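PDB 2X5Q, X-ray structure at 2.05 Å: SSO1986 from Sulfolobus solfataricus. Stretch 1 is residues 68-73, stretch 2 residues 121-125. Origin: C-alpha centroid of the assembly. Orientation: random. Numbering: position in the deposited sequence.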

ATOM      1  N   THR A  68       5.361  -0.891  19.196  1.00 33.85           N
ATOM      2  CA  THR A  68       6.616  -1.379  18.601  1.00 33.56           C
ATOM      3  C   THR A  68       7.289  -0.354  17.699  1.00 31.77           C
ATOM      4  O   THR A  68       8.519  -0.359  17.580  1.00 31.43           O
ATOM      5  CB  THR A  68       6.436  -2.681  17.790  1.00 33.72           C
ATOM      6  OG1 THR A  68       5.570  -2.447  16.675  1.00 30.07           O
ATOM      7  CG2 THR A  68       5.902  -3.823  18.668  1.00 35.64           C
ATOM      8  N   GLY A  69       6.481   0.500  17.067  1.00 29.87           N
ATOM      9  CA  GLY A  69       6.961   1.532  16.153  1.00 28.76           C
ATOM     10  C   GLY A  69       6.998   1.091  14.698  1.00 28.10           C
ATOM     11  O   GLY A  69       7.451   1.834  13.831  1.00 27.30           O
ATOM     12  N   GLU A  70       6.501  -0.122  14.439  1.00 28.74           N
ATOM     13  CA  GLU A  70       6.523  -0.732  13.117  1.00 28.21           C
ATOM     14  C   GLU A  70       5.238  -0.421  12.364  1.00 27.22           C
ATOM     15  O   GLU A  70       4.137  -0.561  12.901  1.00 26.97           O
ATOM     16  CB  GLU A  70       6.655  -2.246  13.242  1.00 30.03           C
ATOM     17  CG  GLU A  70       7.962  -2.693  13.912  1.00 32.60           C
ATOM     18  CD  GLU A  70       7.885  -4.085  14.485  1.00 34.77           C
ATOM     19  OE1 GLU A  70       6.798  -4.506  14.968  1.00 40.20           O
ATOM     20  OE2 GLU A  70       8.919  -4.771  14.462  1.00 40.19           O
ATOM     21  N   LEU A  71       5.396  -0.010  11.112  1.00 26.12           N
ATOM     22  CA  LEU A  71       4.267   0.166  10.212  1.00 25.39           C
ATOM     23  C   LEU A  71       3.749  -1.186   9.715  1.00 25.70           C
ATOM     24  O   LEU A  71       4.529  -2.114   9.458  1.00 25.01           O
ATOM     25  CB  LEU A  71       4.692   0.993   9.011  1.00 25.24           C
ATOM     26  CG  LEU A  71       5.218   2.412   9.287  1.00 24.91           C
ATOM     27  CD1 LEU A  71       6.048   2.904   8.090  1.00 26.57           C
ATOM     28  CD2 LEU A  71       4.063   3.328   9.561  1.00 26.32           C
ATOM     29  N   VAL A  72       2.432  -1.265   9.551  1.00 25.19           N
ATOM     30  CA  VAL A  72       1.763  -2.488   9.119  1.00 25.79           C
ATOM     31  C   VAL A  72       0.872  -2.218   7.915  1.00 25.30           C
ATOM     32  O   VAL A  72      -0.013  -1.363   7.978  1.00 24.31           O
ATOM     33  CB  VAL A  72       0.895  -3.075  10.244  1.00 27.02           C
ATOM     34  CG1 VAL A  72       0.160  -4.330   9.742  1.00 26.43           C
ATOM     35  CG2 VAL A  72       1.769  -3.406  11.467  1.00 26.25           C
ATOM     36  N   PRO A  73       1.085  -2.960   6.818  1.00 25.92           N
ATOM     37  CA  PRO A  73       0.218  -2.752   5.660  1.00 26.17           C
ATOM     38  C   PRO A  73      -1.155  -3.354   5.942  1.00 26.97           C
ATOM     39  O   PRO A  73      -1.252  -4.522   6.296  1.00 28.29           O
ATOM     40  CB  PRO A  73       0.953  -3.489   4.533  1.00 26.27           C
ATOM     41  CG  PRO A  73       1.702  -4.581   5.226  1.00 27.41           C
ATOM     42  CD  PRO A  73       2.099  -4.007   6.570  1.00 26.97           C
ATOM     43  N   SER A 121      13.639   4.822   3.321  1.00 27.08           N
ATOM     44  CA  SER A 121      13.295   3.570   4.000  1.00 27.26           C
ATOM     45  C   SER A 121      12.183   3.763   5.045  1.00 26.28           C
ATOM     46  O   SER A 121      12.125   4.796   5.705  1.00 24.91           O
ATOM     47  CB  SER A 121      14.540   2.989   4.662  1.00 28.20           C
ATOM     48  OG  SER A 121      15.490   2.608   3.684  1.00 29.34           O
ATOM     49  N   LEU A 122      11.333   2.740   5.184  1.00 26.98           N
ATOM     50  CA  LEU A 122      10.222   2.693   6.137  1.00 27.29           C
ATOM     51  C   LEU A 122      10.480   1.591   7.151  1.00 28.23           C
ATOM     52  O   LEU A 122      10.931   0.532   6.759  1.00 28.41           O
ATOM     53  CB  LEU A 122       8.930   2.304   5.414  1.00 27.60           C
ATOM     54  CG  LEU A 122       8.577   3.091   4.158  1.00 29.34           C
ATOM     55  CD1 LEU A 122       7.519   2.349   3.370  1.00 31.06           C
ATOM     56  CD2 LEU A 122       8.132   4.510   4.533  1.00 30.62           C
ATOM     57  N   PRO A 123      10.139   1.817   8.439  1.00 29.02           N
ATOM     58  CA  PRO A 123      10.162   0.762   9.461  1.00 31.11           C
ATOM     59  C   PRO A 123       8.902  -0.120   9.433  1.00 32.09           C
ATOM     60  O   PRO A 123       7.833   0.340   9.842  1.00 30.90           O
ATOM     61  CB  PRO A 123      10.233   1.555  10.769  1.00 30.74           C
ATOM     62  CG  PRO A 123       9.553   2.853  10.466  1.00 29.44           C
ATOM     63  CD  PRO A 123       9.699   3.112   9.000  1.00 27.82           C
ATOM     64  N   ILE A 124       9.035  -1.369   8.967  1.00 34.53           N
ATOM     65  CA  ILE A 124       7.878  -2.283   8.801  1.00 35.94           C
ATOM     66  C   ILE A 124       7.936  -3.567   9.637  1.00 38.39           C
ATOM     67  O   ILE A 124       9.003  -3.981  10.078  1.00 39.99           O
ATOM     68  CB  ILE A 124       7.713  -2.716   7.348  1.00 36.16           C
ATOM     69  CG1 ILE A 124       9.003  -3.386   6.844  1.00 37.83           C
ATOM     70  CG2 ILE A 124       7.329  -1.520   6.497  1.00 35.23           C
ATOM     71  CD1 ILE A 124       8.780  -4.410   5.730  1.00 39.08           C
ATOM     72  N   LYS A 125       6.776  -4.183   9.846  1.00 39.59           N
ATOM     73  CA  LYS A 125       6.670  -5.535  10.415  1.00 41.80           C
ATOM     74  C   LYS A 125       5.269  -5.762  10.954  1.00 42.80           C
ATOM     75  O   LYS A 125       4.291  -5.556  10.225  1.00 43.45           O
ATOM     76  CB  LYS A 125       7.705  -5.792  11.519  1.00 43.65           C
ATOM     77  CG  LYS A 125       7.490  -7.089  12.296  1.00 45.33           C
ATOM     78  CD  LYS A 125       8.794  -7.622  12.867  1.00 47.35           C
ATOM     79  CE  LYS A 125       8.559  -8.768  13.837  1.00 49.70           C
ATOM     80  NZ  LYS A 125       9.795  -9.596  13.963  1.00 51.07           N
TER

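Two stretches of chain need not run side by side over a long distance to be joined in the manner of a β-sheet; a single residue whose backbone amide and carbonyl are both engaged can be enough. SSO1986 from Sulfolobus solfataricus offers a compact example. Here the two strand axes lie at 94° to each other and approach to 6.5 Å, so that an extended ladder is not to be expected between them, and the backbones are joined by a single bridge, Leu 71 with Ile 124, whose CA atoms lie 4.6 Å apart.

Leu 71 is the centre of the contact and has the largest area covered by the other stretch. Its N donates to Pro 123 O at 2.8 Å, with a nearly straight N-H...O angle of 167°, and its O accepts from Lys 125 N at 3.1 Å and 159°. The two bonds thus reach the residues before and after Ile 124, and one leucine satisfies both of its backbone polar groups across the contact. The same carbonyl also receives a CA-H...O contact, with Ile 124 CA lying 3.4 Å from Leu 71 O, a common companion of β-type hydrogen bonding.

The side chain of Leu 71 adds an apolar component. It leaves the backbone sideways with chi1 in m and chi2 in t, and this brings CD1 to 3.8 Å from Pro 123 CD and 4.0 Å from Leu 122 CB. Because a proline nitrogen carries no hydrogen, Pro 123 cannot donate from its backbone; it contributes instead a carbonyl acceptor and a ring that packs against the leucine. Ile 124 is placed differently. Its CB points away from the other stretch, and its apolar contact with Leu 71 is a looser one, CG2 lying 4.4 Å from Leu 71 CB.

Lys 125 has nearly as much area covered, although it is exposed overall. Its backbone N closes the bridge, while its side chain, with all four chi angles in t, sets out sideways and then leads away. On the way the aliphatic part passes Glu 70, with CD 3.3 Å from Glu 70 OE2. The charged end does not share this closeness: Lys 125 NZ is 4.9 Å from Glu 70 OE2, so the approach is one of methylene to carboxylate rather than a salt bridge. Val 72 CG2 comes within 3.5 Å of Lys 125 O, a contact with the lysine backbone rather than its side chain.

Glu 70, the third large contributor, is held from its own side. Thr 68 OG1 donates to Glu 70 OE1 at 2.9 Å and accepts a weak hydrogen bond from Glu 70 N at 3.4 Å, so the threonine hydroxyl links the backbone and carboxylate of the same glutamate. Between them, Gly 69 has phi/psi of 92°/5°, where a CB would be jammed against the preceding carbonyl oxygen. The example shows how a small crossing can combine a backbone bridge with side-chain packing around it.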